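Local coordinates for protein ribonuclease mar1, putative (PDB 1YZV) that is of unproven function but belongs to the isochorismatase superfamily and may act as a hydrolase, at residues C26-E30 against K31-R35; R81-P84 against D85-V88; F89-R93 against F94-V98; P103-L107 against P108-Q112; V138-V142 against D143-S147. All blocks are in the same frame, centred on the assembly; numbering follows the deposited sequence.

Interaction 1: C26-E30 against K31-R35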
loop_
_atom_site.group_PDB
_atom_site.type_symbol
_atom_site.label_atom_id
_atom_site.label_comp_id
_atom_site.label_asym_id
_atom_site.label_seq_id
_atom_site.Cartn_x
_atom_site.Cartn_y
_atom_site.Cartn_z
ATOM N N CYS A 26 -2.304 -19.637 -15.497
ATOM C CA CYS A 26 -0.869 -19.864 -15.368
ATOM C C CYS A 26 -0.548 -21.104 -14.542
ATOM O O CYS A 26 -0.634 -21.070 -13.320
ATOM C CB CYS A 26 -0.237 -18.654 -14.690
ATOM S SG CYS A 26 1.440 -18.397 -15.003
ATOM N N ASP A 27 -0.212 -22.197 -15.217
ATOM C CA ASP A 27 0.532 -23.315 -14.587
ATOM C C ASP A 27 -0.116 -23.906 -13.302
ATOM O O ASP A 27 0.572 -24.215 -12.319
ATOM C CB ASP A 27 1.965 -22.840 -14.266
ATOM C CG ASP A 27 2.752 -22.384 -15.494
ATOM O OD1 ASP A 27 2.227 -22.403 -16.650
ATOM O OD2 ASP A 27 3.843 -21.775 -15.259
ATOM N N ILE A 28 -1.426 -24.141 -13.339
ATOM C CA ILE A 28 -2.119 -24.739 -12.207
ATOM C C ILE A 28 -2.066 -26.248 -12.394
ATOM O O ILE A 28 -3.034 -26.863 -12.836
ATOM C CB ILE A 28 -3.565 -24.243 -12.066
ATOM C CG1 ILE A 28 -3.550 -22.698 -11.937
ATOM C CG2 ILE A 28 -4.234 -24.876 -10.836
ATOM C CD1 ILE A 28 -4.897 -22.069 -11.740
ATOM N N GLN A 29 -0.903 -26.800 -12.079
ATOM C CA GLN A 29 -0.559 -28.177 -12.425
ATOM C C GLN A 29 -0.481 -29.095 -11.210
ATOM O O GLN A 29 -0.294 -28.642 -10.071
ATOM C CB GLN A 29 0.792 -28.194 -13.169
ATOM C CG GLN A 29 0.745 -27.463 -14.491
ATOM C CD GLN A 29 2.143 -27.056 -14.962
ATOM O OE1 GLN A 29 2.463 -25.865 -15.025
ATOM N NE2 GLN A 29 2.967 -28.048 -15.326
ATOM N N GLU A 30 -0.545 -30.401 -11.489
ATOM C CA GLU A 30 -0.657 -31.427 -10.463
ATOM C C GLU A 30 0.413 -31.330 -9.395
ATOM O O GLU A 30 0.102 -31.404 -8.215
ATOM C CB GLU A 30 -0.709 -32.865 -11.077
ATOM C CG GLU A 30 -2.000 -33.194 -11.905
ATOM C CD GLU A 30 -3.333 -33.265 -11.087
ATOM O OE1 GLU A 30 -3.339 -33.004 -9.859
ATOM O OE2 GLU A 30 -4.407 -33.512 -11.693
ATOM N N LYS A 31 1.667 -31.100 -9.758
ATOM C CA LYS A 31 2.704 -31.170 -8.720
ATOM C C LYS A 31 2.719 -29.977 -7.755
ATOM O O LYS A 31 3.230 -30.086 -6.655
ATOM C CB LYS A 31 4.093 -31.422 -9.313
ATOM C CG LYS A 31 4.261 -32.890 -9.844
ATOM C CD LYS A 31 3.768 -33.957 -8.827
ATOM C CE LYS A 31 4.412 -35.334 -9.037
ATOM N NZ LYS A 31 4.864 -35.949 -7.717
ATOM N N PHE A 32 2.076 -28.887 -8.143
ATOM C CA PHE A 32 1.927 -27.717 -7.284
ATOM C C PHE A 32 0.754 -27.848 -6.287
ATOM O O PHE A 32 0.640 -27.026 -5.359
ATOM C CB PHE A 32 1.616 -26.477 -8.139
ATOM C CG PHE A 32 2.716 -26.059 -9.062
ATOM C CD1 PHE A 32 3.786 -25.290 -8.589
ATOM C CD2 PHE A 32 2.585 -26.255 -10.437
ATOM C CE1 PHE A 32 4.749 -24.779 -9.475
ATOM C CE2 PHE A 32 3.545 -25.764 -11.342
ATOM C CZ PHE A 32 4.628 -25.034 -10.860
ATOM N N MET A 33 -0.189 -28.741 -6.577
ATOM C CA MET A 33 -1.454 -28.777 -5.829
ATOM C C MET A 33 -1.224 -29.015 -4.346
ATOM O O MET A 33 -1.892 -28.396 -3.519
ATOM C CB MET A 33 -2.400 -29.832 -6.390
ATOM C CG MET A 33 -2.913 -29.549 -7.810
ATOM S SD MET A 33 -3.803 -27.944 -7.943
ATOM C CE MET A 33 -5.235 -28.334 -6.958
ATOM N N GLY A 34 -0.224 -29.834 -4.016
ATOM C CA GLY A 34 0.071 -30.168 -2.644
ATOM C C GLY A 34 1.118 -29.302 -1.984
ATOM O O GLY A 34 1.644 -29.695 -0.955
ATOM N N ARG A 35 1.573 -28.267 -2.673
ATOM C CA ARG A 35 2.672 -27.400 -2.256
ATOM C C ARG A 35 2.214 -25.921 -2.148
ATOM O O ARG A 35 2.809 -25.132 -1.455
ATOM C CB ARG A 35 3.795 -27.528 -3.313
ATOM C CG ARG A 35 4.127 -29.004 -3.661
ATOM C CD ARG A 35 5.134 -29.099 -4.795
ATOM N NE ARG A 35 6.418 -28.532 -4.444
ATOM C CZ ARG A 35 7.471 -29.235 -4.027
ATOM N NH1 ARG A 35 7.439 -30.571 -3.975
ATOM N NH2 ARG A 35 8.594 -28.585 -3.716
HETATM O O HOH W 1 0.952 -32.025 -5.282
#
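Gln-29 O and Glu-30 O accept the backbone N-H groups that form the first turn of the short, weakly bonded helix 30-33. Gln-29 O accepts Phe-32 N at 3.1 Å, with a second, weak bond from Met-33 N, and Glu-30 O takes Met-33 N at 3.1 Å in a straighter bond (155°). A water lengthens this pattern, donating to Glu-30 O and accepting from Gly-34 N at 2.8 Å.

Side-chain packing centres on Phe-32. Gln-29 runs alongside its ring and in the same direction, Gln-29 CB 3.8 Å from Phe-32 CD2, with the amide turned 72° to the ring plane; the carbonyl oxygen Gln-29 O lies at the ring edge, in its plane. Separately, Ile-28 CG2 touches Met-33 SD at 4.2 Å.

The polar side-chain ends look elsewhere: Gln-29 OE1 to Gln-68 N, and Asp-27 to Thr-66 and Lys-91. Backbone bonding therefore starts the helix, while polar bonds tie the side chains of Asp-27 and Gln-29 to strand 61-68 and its neighbours.

Interaction 2: R81-P84 against D85-V88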
loop_
_atom_site.group_PDB
_atom_site.type_symbol
_atom_site.label_atom_id
_atom_site.label_comp_id
_atom_site.label_asym_id
_atom_site.label_seq_id
_atom_site.Cartn_x
_atom_site.Cartn_y
_atom_site.Cartn_z
ATOM N N ARG A 81 -12.092 -27.871 -15.176
ATOM C CA ARG A 81 -12.841 -28.265 -16.357
ATOM C C ARG A 81 -12.589 -27.258 -17.444
ATOM O O ARG A 81 -13.191 -26.184 -17.439
ATOM C CB ARG A 81 -14.348 -28.333 -16.045
ATOM C CG ARG A 81 -14.695 -29.391 -14.988
ATOM C CD ARG A 81 -16.189 -29.336 -14.615
ATOM N NE ARG A 81 -16.511 -30.246 -13.507
ATOM C CZ ARG A 81 -16.779 -31.559 -13.637
ATOM N NH1 ARG A 81 -16.777 -32.153 -14.840
ATOM N NH2 ARG A 81 -17.047 -32.297 -12.552
ATOM N N LEU A 82 -11.559 -27.496 -18.253
ATOM C CA LEU A 82 -11.170 -26.516 -19.235
ATOM C C LEU A 82 -12.289 -26.366 -20.241
ATOM O O LEU A 82 -12.923 -27.362 -20.617
ATOM C CB LEU A 82 -9.911 -26.981 -19.968
ATOM C CG LEU A 82 -8.652 -26.976 -19.100
ATOM C CD1 LEU A 82 -7.515 -27.608 -19.881
ATOM C CD2 LEU A 82 -8.347 -25.556 -18.654
ATOM N N PRO A 83 -12.495 -25.154 -20.749
ATOM C CA PRO A 83 -13.424 -25.064 -21.883
ATOM C C PRO A 83 -12.928 -25.876 -23.076
ATOM O O PRO A 83 -11.700 -26.025 -23.234
ATOM C CB PRO A 83 -13.420 -23.568 -22.236
ATOM C CG PRO A 83 -12.648 -22.895 -21.214
ATOM C CD PRO A 83 -11.875 -23.868 -20.429
ATOM N N PRO A 84 -13.850 -26.308 -23.967
ATOM C CA PRO A 84 -13.421 -27.162 -25.086
ATOM C C PRO A 84 -12.517 -26.429 -26.071
ATOM O O PRO A 84 -11.680 -27.049 -26.671
ATOM C CB PRO A 84 -14.729 -27.607 -25.745
ATOM C CG PRO A 84 -15.821 -26.790 -25.127
ATOM C CD PRO A 84 -15.327 -26.207 -23.859
ATOM N N ASP A 85 -12.597 -25.099 -26.102
ATOM C CA ASP A 85 -11.741 -24.292 -26.953
ATOM C C ASP A 85 -10.551 -23.622 -26.241
ATOM O O ASP A 85 -9.952 -22.694 -26.763
ATOM C CB ASP A 85 -12.593 -23.259 -27.724
ATOM C CG ASP A 85 -13.311 -22.256 -26.807
ATOM O OD1 ASP A 85 -13.239 -22.359 -25.564
ATOM O OD2 ASP A 85 -13.987 -21.358 -27.344
ATOM N N ALA A 86 -10.192 -24.105 -25.055
ATOM C CA ALA A 86 -8.988 -23.640 -24.371
ATOM C C ALA A 86 -7.772 -23.885 -25.246
ATOM O O ALA A 86 -7.721 -24.880 -25.949
ATOM C CB ALA A 86 -8.801 -24.388 -23.045
ATOM N N HIS A 87 -6.846 -22.930 -25.284
ATOM C CA HIS A 87 -5.551 -23.117 -25.964
ATOM C C HIS A 87 -4.495 -23.434 -24.888
ATOM O O HIS A 87 -4.295 -22.626 -23.952
ATOM C CB HIS A 87 -5.185 -21.829 -26.685
ATOM C CG HIS A 87 -6.213 -21.361 -27.669
ATOM N ND1 HIS A 87 -6.114 -21.628 -29.022
ATOM C CD2 HIS A 87 -7.277 -20.523 -27.529
ATOM C CE1 HIS A 87 -7.092 -21.011 -29.665
ATOM N NE2 HIS A 87 -7.826 -20.351 -28.783
ATOM N N VAL A 88 -3.937 -24.648 -24.925
ATOM C CA VAL A 88 -3.045 -25.136 -23.892
ATOM C C VAL A 88 -1.622 -25.290 -24.454
ATOM O O VAL A 88 -1.443 -25.856 -25.525
ATOM C CB VAL A 88 -3.524 -26.461 -23.334
ATOM C CG1 VAL A 88 -2.639 -26.940 -22.181
ATOM C CG2 VAL A 88 -4.980 -26.366 -22.884
#
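Leu-82 and Val-88 meet at their branch ends, Leu-82 CD1 lying 4.1 Å from Val-88 CG2 where the two side chains cross at about a right angle. The leucine reaches over the start of the strand because CG stands anti to its carbonyl carbon (chi1 -70°). Next to this crossing the methyl of Ala-86 forms the small bump of the contact. Ala-86 CB rests against Leu-82 CB at 4.2 Å and against the pyrrolidine ring of Pro-83, whose CD is 4.1 Å away, and it lies 3.3 Å from Pro-83 O. The hollow it enters is thus walled by Leu-82 CB and by the ring and carbonyl oxygen of Pro-83.

The backbone bends back between these surfaces in a type I beta turn from Pro-83 to Ala-86, closed by Ala-86 N donating to Pro-83 O at 3.0 Å and 164°. Across the turn, Asp-85 OD1 approaches Pro-83 CB at 3.5 Å, a van der Waals approach; the hydrogen bond of this oxygen is with His-53 NE2 of helix 39-56. Pro-83 packs on Ala-50 and Thr-54 of the same helix, and Leu-82 on Tyr-63 and Val-65 of strand 61-68. The arrangement is a proline-rich beta turn leading into strand 87-91, an outermost strand of the parallel sheet in this alpha/beta fold.

Interaction 3: F89-R93 against F94-V98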
loop_
_atom_site.group_PDB
_atom_site.type_symbol
_atom_site.label_atom_id
_atom_site.label_comp_id
_atom_site.label_asym_id
_atom_site.label_seq_id
_atom_site.Cartn_x
_atom_site.Cartn_y
_atom_site.Cartn_z
ATOM N N PHE A 89 -0.632 -24.716 -23.783
ATOM C CA PHE A 89 0.737 -24.746 -24.294
ATOM C C PHE A 89 1.717 -25.120 -23.196
ATOM O O PHE A 89 1.566 -24.762 -22.026
ATOM C CB PHE A 89 1.152 -23.388 -24.840
ATOM C CG PHE A 89 0.208 -22.816 -25.864
ATOM C CD1 PHE A 89 0.314 -23.163 -27.189
ATOM C CD2 PHE A 89 -0.778 -21.921 -25.499
ATOM C CE1 PHE A 89 -0.585 -22.645 -28.125
ATOM C CE2 PHE A 89 -1.621 -21.362 -26.431
ATOM C CZ PHE A 89 -1.542 -21.744 -27.739
ATOM N N SER A 90 2.793 -25.760 -23.616
ATOM C CA SER A 90 3.910 -26.096 -22.742
ATOM C C SER A 90 4.927 -24.995 -22.800
ATOM O O SER A 90 5.090 -24.406 -23.838
ATOM C CB SER A 90 4.552 -27.385 -23.235
ATOM O OG SER A 90 3.759 -28.401 -22.684
ATOM N N LYS A 91 5.603 -24.719 -21.687
ATOM C CA LYS A 91 6.710 -23.746 -21.662
ATOM C C LYS A 91 7.795 -24.088 -20.621
ATOM O O LYS A 91 7.531 -24.681 -19.579
ATOM C CB LYS A 91 6.201 -22.315 -21.375
ATOM C CG LYS A 91 5.566 -22.171 -19.941
ATOM C CD LYS A 91 4.892 -20.826 -19.732
ATOM C CE LYS A 91 4.493 -20.528 -18.259
ATOM N NZ LYS A 91 5.605 -20.656 -17.252
ATOM N N LYS A 92 8.958 -23.488 -20.842
ATOM C CA LYS A 92 10.015 -23.371 -19.870
ATOM C C LYS A 92 10.256 -21.908 -19.471
ATOM O O LYS A 92 10.773 -21.668 -18.399
ATOM C CB LYS A 92 11.292 -23.997 -20.416
ATOM C CG LYS A 92 11.121 -25.520 -20.585
ATOM C CD LYS A 92 12.445 -26.228 -20.581
ATOM C CE LYS A 92 12.268 -27.738 -20.822
ATOM N NZ LYS A 92 11.851 -28.010 -22.252
ATOM N N ARG A 93 9.849 -20.946 -20.306
ATOM C CA ARG A 93 9.879 -19.525 -19.928
ATOM C C ARG A 93 8.916 -19.284 -18.745
ATOM O O ARG A 93 7.872 -19.945 -18.645
ATOM C CB ARG A 93 9.476 -18.655 -21.115
ATOM C CG ARG A 93 9.646 -17.138 -20.862
ATOM C CD ARG A 93 8.973 -16.291 -21.897
ATOM N NE ARG A 93 9.437 -16.585 -23.240
ATOM C CZ ARG A 93 9.351 -15.756 -24.278
ATOM N NH1 ARG A 93 8.794 -14.542 -24.153
ATOM N NH2 ARG A 93 9.747 -16.181 -25.467
ATOM N N PHE A 94 9.269 -18.397 -17.805
ATOM C CA PHE A 94 8.399 -18.235 -16.629
ATOM C C PHE A 94 7.159 -17.423 -17.049
ATOM O O PHE A 94 6.021 -17.873 -16.863
ATOM C CB PHE A 94 9.144 -17.617 -15.455
ATOM C CG PHE A 94 10.303 -18.439 -14.987
ATOM C CD1 PHE A 94 10.201 -19.818 -14.894
ATOM C CD2 PHE A 94 11.503 -17.842 -14.690
ATOM C CE1 PHE A 94 11.291 -20.590 -14.517
ATOM C CE2 PHE A 94 12.566 -18.569 -14.204
ATOM C CZ PHE A 94 12.481 -19.977 -14.180
ATOM N N ALA A 95 7.383 -16.328 -17.757
ATOM C CA ALA A 95 6.254 -15.583 -18.399
ATOM C C ALA A 95 5.507 -16.423 -19.455
ATOM O O ALA A 95 6.112 -17.191 -20.208
ATOM C CB ALA A 95 6.736 -14.292 -18.986
ATOM N N MET A 96 4.188 -16.210 -19.560
ATOM C CA MET A 96 3.332 -17.003 -20.422
ATOM C C MET A 96 3.423 -16.568 -21.884
ATOM O O MET A 96 2.921 -17.296 -22.746
ATOM C CB MET A 96 1.868 -16.929 -19.980
ATOM C CG MET A 96 1.604 -17.535 -18.624
ATOM S SD MET A 96 -0.119 -17.273 -18.150
ATOM C CE MET A 96 -1.005 -18.196 -19.392
ATOM N N LEU A 97 4.187 -15.515 -22.185
ATOM C CA LEU A 97 4.109 -14.867 -23.505
ATOM C C LEU A 97 5.074 -15.475 -24.490
ATOM O O LEU A 97 5.935 -14.794 -25.083
ATOM C CB LEU A 97 4.300 -13.344 -23.397
ATOM C CG LEU A 97 3.114 -12.625 -22.765
ATOM C CD1 LEU A 97 3.487 -11.166 -22.658
ATOM C CD2 LEU A 97 1.878 -12.762 -23.643
ATOM N N VAL A 98 4.951 -16.780 -24.620
ATOM C CA VAL A 98 5.815 -17.546 -25.484
ATOM C C VAL A 98 5.303 -17.409 -26.921
ATOM O O VAL A 98 4.162 -16.994 -27.140
ATOM C CB VAL A 98 5.902 -19.006 -25.003
ATOM C CG1 VAL A 98 6.562 -19.059 -23.602
ATOM C CG2 VAL A 98 4.530 -19.667 -24.933
#
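Lys-91 NZ is gripped by two carbonyl oxygens just beyond the strand end, Phe-94 O and Arg-93 O, each at 2.8 Å. Arg-93 O receives it in the carbonyl plane, whereas the approach to Phe-94 O is tilted 33° from that plane. The ammonium is also bonded to Asp-27 and to Gln-68 OE1. With CG set between backbone N and carbonyl carbon (chi1 65°), the lysine stretches over the loop before bending at its last torsion; Lys-91 CB meets Val-98 CG1 at 4.0 Å and Lys-91 CE meets Met-96 CG at 4.2 Å.

Arg-93 slides past Val-98 in the opposite direction. Val-98 CA sits 4.1 Å over the centre of the guanidinium plane. Lys-92 and Phe-94 make backbone hydrogen bonds to a second subunit, whose Asp-183 packs on Lys-92, Arg-93 and Phe-94. Buried Lys-91, at the carboxyl end of strand 87-91, paired with Asp-27 just after strand 20-26 and both touching Cys-123, is consistent with the Asp-Lys-Cys site of isochorismatase-like hydrolases.

Interaction 4: P103-L107 against P108-Q112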
loop_
_atom_site.group_PDB
_atom_site.type_symbol
_atom_site.label_atom_id
_atom_site.label_comp_id
_atom_site.label_asym_id
_atom_site.label_seq_id
_atom_site.Cartn_x
_atom_site.Cartn_y
_atom_site.Cartn_z
ATOM N N PRO A 103 0.273 -14.916 -31.020
ATOM C CA PRO A 103 -0.798 -14.699 -32.011
ATOM C C PRO A 103 -2.234 -14.694 -31.435
ATOM O O PRO A 103 -3.218 -14.443 -32.169
ATOM C CB PRO A 103 -0.648 -15.885 -32.971
ATOM C CG PRO A 103 0.658 -16.565 -32.606
ATOM C CD PRO A 103 0.929 -16.224 -31.188
ATOM N N LEU A 104 -2.362 -15.043 -30.160
ATOM C CA LEU A 104 -3.659 -15.040 -29.480
ATOM C C LEU A 104 -3.949 -13.744 -28.748
ATOM O O LEU A 104 -5.114 -13.419 -28.535
ATOM C CB LEU A 104 -3.740 -16.208 -28.491
ATOM C CG LEU A 104 -4.372 -17.538 -28.923
ATOM C CD1 LEU A 104 -4.388 -17.760 -30.360
ATOM C CD2 LEU A 104 -3.702 -18.706 -28.204
ATOM N N VAL A 105 -2.911 -13.014 -28.363
ATOM C CA VAL A 105 -3.058 -11.813 -27.555
ATOM C C VAL A 105 -2.433 -10.585 -28.194
ATOM O O VAL A 105 -2.814 -9.464 -27.876
ATOM C CB VAL A 105 -2.424 -12.056 -26.123
ATOM C CG1 VAL A 105 -0.916 -12.281 -26.191
ATOM C CG2 VAL A 105 -2.710 -10.910 -25.190
ATOM N N ASP A 106 -1.426 -10.772 -29.054
ATOM C CA ASP A 106 -0.781 -9.628 -29.734
ATOM C C ASP A 106 -1.666 -9.155 -30.896
ATOM O O ASP A 106 -1.231 -9.108 -32.040
ATOM C CB ASP A 106 0.602 -10.037 -30.242
ATOM C CG ASP A 106 1.466 -8.869 -30.670
ATOM O OD1 ASP A 106 1.296 -7.722 -30.176
ATOM O OD2 ASP A 106 2.431 -9.156 -31.411
ATOM N N LEU A 107 -2.925 -8.867 -30.597
ATOM C CA LEU A 107 -3.907 -8.324 -31.568
ATOM C C LEU A 107 -4.516 -7.092 -30.911
ATOM O O LEU A 107 -4.770 -7.107 -29.721
ATOM C CB LEU A 107 -5.015 -9.352 -31.843
ATOM C CG LEU A 107 -4.589 -10.730 -32.384
ATOM C CD1 LEU A 107 -5.667 -11.807 -32.220
ATOM C CD2 LEU A 107 -4.206 -10.593 -33.854
ATOM N N PRO A 108 -4.739 -6.006 -31.668
ATOM C CA PRO A 108 -5.271 -4.777 -31.067
ATOM C C PRO A 108 -6.640 -4.938 -30.351
ATOM O O PRO A 108 -6.862 -4.293 -29.349
ATOM C CB PRO A 108 -5.367 -3.820 -32.272
ATOM C CG PRO A 108 -5.545 -4.670 -33.405
ATOM C CD PRO A 108 -4.609 -5.850 -33.127
ATOM N N GLU A 109 -7.462 -5.882 -30.782
ATOM C CA GLU A 109 -8.746 -6.169 -30.114
ATOM C C GLU A 109 -8.615 -6.817 -28.709
ATOM O O GLU A 109 -9.546 -6.733 -27.918
ATOM C CB GLU A 109 -9.591 -7.081 -30.990
ATOM C CG GLU A 109 -8.851 -8.338 -31.418
ATOM C CD GLU A 109 -9.657 -9.278 -32.301
ATOM O OE1 GLU A 109 -10.805 -8.918 -32.696
ATOM O OE2 GLU A 109 -9.163 -10.414 -32.543
ATOM N N VAL A 110 -7.542 -7.578 -28.477
ATOM C CA VAL A 110 -7.313 -8.205 -27.171
ATOM C C VAL A 110 -6.614 -7.199 -26.264
ATOM O O VAL A 110 -5.392 -7.095 -26.238
ATOM C CB VAL A 110 -6.481 -9.499 -27.255
ATOM C CG1 VAL A 110 -6.424 -10.157 -25.876
ATOM C CG2 VAL A 110 -7.076 -10.455 -28.269
ATOM N N GLU A 111 -7.415 -6.374 -25.619
ATOM C CA GLU A 111 -6.911 -5.233 -24.883
ATOM C C GLU A 111 -6.610 -5.525 -23.427
ATOM O O GLU A 111 -5.857 -4.776 -22.808
ATOM C CB GLU A 111 -7.915 -4.084 -24.913
ATOM C CG GLU A 111 -8.019 -3.370 -26.242
ATOM C CD GLU A 111 -9.070 -2.234 -26.226
ATOM O OE1 GLU A 111 -9.347 -1.669 -25.132
ATOM O OE2 GLU A 111 -9.595 -1.918 -27.317
ATOM N N GLN A 112 -7.228 -6.569 -22.878
ATOM C CA GLN A 112 -7.185 -6.841 -21.447
ATOM C C GLN A 112 -7.115 -8.326 -21.138
ATOM O O GLN A 112 -7.650 -9.150 -21.859
ATOM C CB GLN A 112 -8.346 -6.161 -20.736
ATOM C CG GLN A 112 -9.725 -6.703 -21.140
ATOM C CD GLN A 112 -10.864 -5.768 -20.799
ATOM O OE1 GLN A 112 -10.675 -4.551 -20.558
ATOM N NE2 GLN A 112 -12.087 -6.343 -20.743
#
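Val-110 packs back on Val-105 and Leu-104 at the short helix 102-105, and each of its side-chain carbons finds a partner there. Val-110 CB lies 3.7 Å from Val-105 O. From it, Val-110 CG1 projects anti to the backbone N (chi1 -174°) and meets Val-105 CG2 at 3.9 Å, the two valines crossing at about a right angle. The other branch, Val-110 CG2, approaches Leu-104 O at 3.6 Å and grazes Leu-107 CB at 4.3 Å.

A type I beta turn from Leu-107 to Val-110, with inverse gamma turns centred on Asp-106 and Val-110, carries the chain back. Val-110 N donates to Leu-107 O at 3.1 Å, a bent bond of 138° whose donor stands above the carbonyl plane. On the outer part of the turn Leu-107 and Glu-109 lie side by side and point the same way, Leu-107 CD1 being 3.8 Å from Glu-109 OE2, while Leu-107 CB touches Pro-108 CD at 3.8 Å.

Lys-136 NZ bonds to both Val-105 O and Val-110 O, joining the two ends of the bend. The buried valine pair thus supplies nonpolar packing beside an exposed turn, and a single lysine satisfies two carbonyls where the helix gives way to strand 110-118; its positive charge would probably polarise both.

Interaction 5: V138-V142 against D143-S147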
loop_
_atom_site.group_PDB
_atom_site.type_symbol
_atom_site.label_atom_id
_atom_site.label_comp_id
_atom_site.label_asym_id
_atom_site.label_seq_id
_atom_site.Cartn_x
_atom_site.Cartn_y
_atom_site.Cartn_z
ATOM N N VAL A 138 -3.804 -5.491 -17.519
ATOM C CA VAL A 138 -3.744 -6.812 -16.886
ATOM C C VAL A 138 -4.283 -6.754 -15.450
ATOM O O VAL A 138 -3.968 -5.837 -14.683
ATOM C CB VAL A 138 -2.321 -7.483 -17.022
ATOM C CG1 VAL A 138 -1.228 -6.588 -16.639
ATOM C CG2 VAL A 138 -2.232 -8.800 -16.243
ATOM N N VAL A 139 -5.223 -7.648 -15.144
ATOM C CA VAL A 139 -5.872 -7.677 -13.843
ATOM C C VAL A 139 -5.595 -9.009 -13.217
ATOM O O VAL A 139 -5.818 -10.060 -13.865
ATOM C CB VAL A 139 -7.390 -7.443 -13.986
ATOM C CG1 VAL A 139 -8.060 -7.300 -12.591
ATOM C CG2 VAL A 139 -7.585 -6.211 -14.787
ATOM N N ILE A 140 -4.946 -8.968 -12.064
ATOM C CA ILE A 140 -4.605 -10.167 -11.338
ATOM C C ILE A 140 -5.866 -10.567 -10.515
ATOM O O ILE A 140 -6.371 -9.770 -9.741
ATOM C CB ILE A 140 -3.384 -9.947 -10.408
ATOM C CG1 ILE A 140 -2.216 -9.285 -11.134
ATOM C CG2 ILE A 140 -2.962 -11.229 -9.725
ATOM C CD1 ILE A 140 -1.707 -10.052 -12.274
ATOM N N ALA A 141 -6.275 -11.836 -10.588
ATOM C CA ALA A 141 -7.318 -12.343 -9.681
ATOM C C ALA A 141 -6.629 -12.956 -8.489
ATOM O O ALA A 141 -6.259 -14.133 -8.519
ATOM C CB ALA A 141 -8.201 -13.381 -10.375
ATOM N N VAL A 142 -6.417 -12.163 -7.452
ATOM C CA VAL A 142 -5.599 -12.616 -6.326
ATOM C C VAL A 142 -6.089 -13.896 -5.651
ATOM O O VAL A 142 -5.277 -14.701 -5.131
ATOM C CB VAL A 142 -5.374 -11.451 -5.272
ATOM C CG1 VAL A 142 -6.645 -10.999 -4.586
ATOM C CG2 VAL A 142 -4.306 -11.837 -4.202
ATOM N N ASP A 143 -7.415 -14.060 -5.594
ATOM C CA ASP A 143 -8.048 -15.247 -4.987
ATOM C C ASP A 143 -7.801 -16.540 -5.757
ATOM O O ASP A 143 -7.965 -17.616 -5.182
ATOM C CB ASP A 143 -9.586 -15.058 -4.716
ATOM C CG ASP A 143 -10.424 -14.695 -5.981
ATOM O OD1 ASP A 143 -9.949 -13.892 -6.803
ATOM O OD2 ASP A 143 -11.619 -15.131 -6.087
ATOM N N GLY A 144 -7.259 -16.424 -6.974
ATOM C CA GLY A 144 -6.844 -17.561 -7.812
ATOM C C GLY A 144 -5.323 -17.650 -8.014
ATOM O O GLY A 144 -4.843 -18.322 -8.925
ATOM N N CYS A 145 -4.580 -16.891 -7.211
ATOM C CA CYS A 145 -3.104 -16.907 -7.189
ATOM C C CYS A 145 -2.549 -17.512 -5.920
ATOM O O CYS A 145 -3.140 -17.391 -4.842
ATOM C CB CYS A 145 -2.521 -15.481 -7.364
ATOM S SG CYS A 145 -2.831 -14.747 -8.929
ATOM N N GLY A 146 -1.385 -18.153 -6.049
ATOM C CA GLY A 146 -0.730 -18.733 -4.917
ATOM C C GLY A 146 0.725 -19.002 -5.159
ATOM O O GLY A 146 1.150 -19.155 -6.342
ATOM N N SER A 147 1.464 -19.131 -4.048
ATOM C CA SER A 147 2.881 -19.509 -4.082
ATOM C C SER A 147 3.118 -20.604 -3.059
ATOM O O SER A 147 2.263 -20.858 -2.197
ATOM C CB SER A 147 3.821 -18.322 -3.761
ATOM O OG SER A 147 3.672 -17.256 -4.669
#
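Ile-140 and Cys-145 face each other across the corner in strand 137-146. The isoleucine presents its CG2 branch to Cys-145 SG, with 3.6 Å between Ile-140 CG2 and the sulfur; the thiol itself is swung beside its own backbone N (chi1 -66°), and SG also lies 3.5 Å from Ala-141 O. Asp-143 leaves the corner differently. Its CG is held between backbone N and carbonyl carbon (chi1 57°), which folds the carboxylate back toward the preceding residues and brings Asp-143 OD1 to 4.0 Å from Ala-141 CB.

Two overlapping type I turns make the corner. Gly-144 N donates to Ala-141 O at 2.9 Å and Cys-145 N to Val-142 O at 3.1 Å, both from above the carbonyl plane. The side chain of Val-142 packs on Ile-157 of helix 150-161 and on Thr-155 of a third subunit.

Asp-143 OD2 is hydrogen-bonded outside the segments to Ser-173 OG and His-200 NE2, so the buried carboxylate has polar partners beyond the strand. Consecutive backbone bonds fix the kink, the isoleucine-cysteine contact packs the inner side chains against each other, and the two partners of OD2 would be expected to stabilise negative charge on Asp-143.

In the fold
Interactions 3 and 5 are buried, interactions 1 and 4 partly so, and interaction 2 lies at the surface. Interactions 2 and 3 share strand 87-91, one leading into it and the other leaving it, with centres about 17 Å apart. Interaction 4 touches both through Leu-104, which packs on His-87 and Phe-89, and meets interaction 3 again where Val-105 packs on Leu-97. Interactions 1 and 3 join through a salt bridge, Asp-27 OD2 lying 2.9 Å from Lys-91 NZ. Interactions 4 and 5 belong to neighbouring strands, 110-118 and 137-146. Backbone turns dominate 2, 4 and 5, whereas interaction 3 depends on a lysine side chain and interaction 1 on helix-initiating bonds. Subunit contacts accompany only interactions 3 and 5.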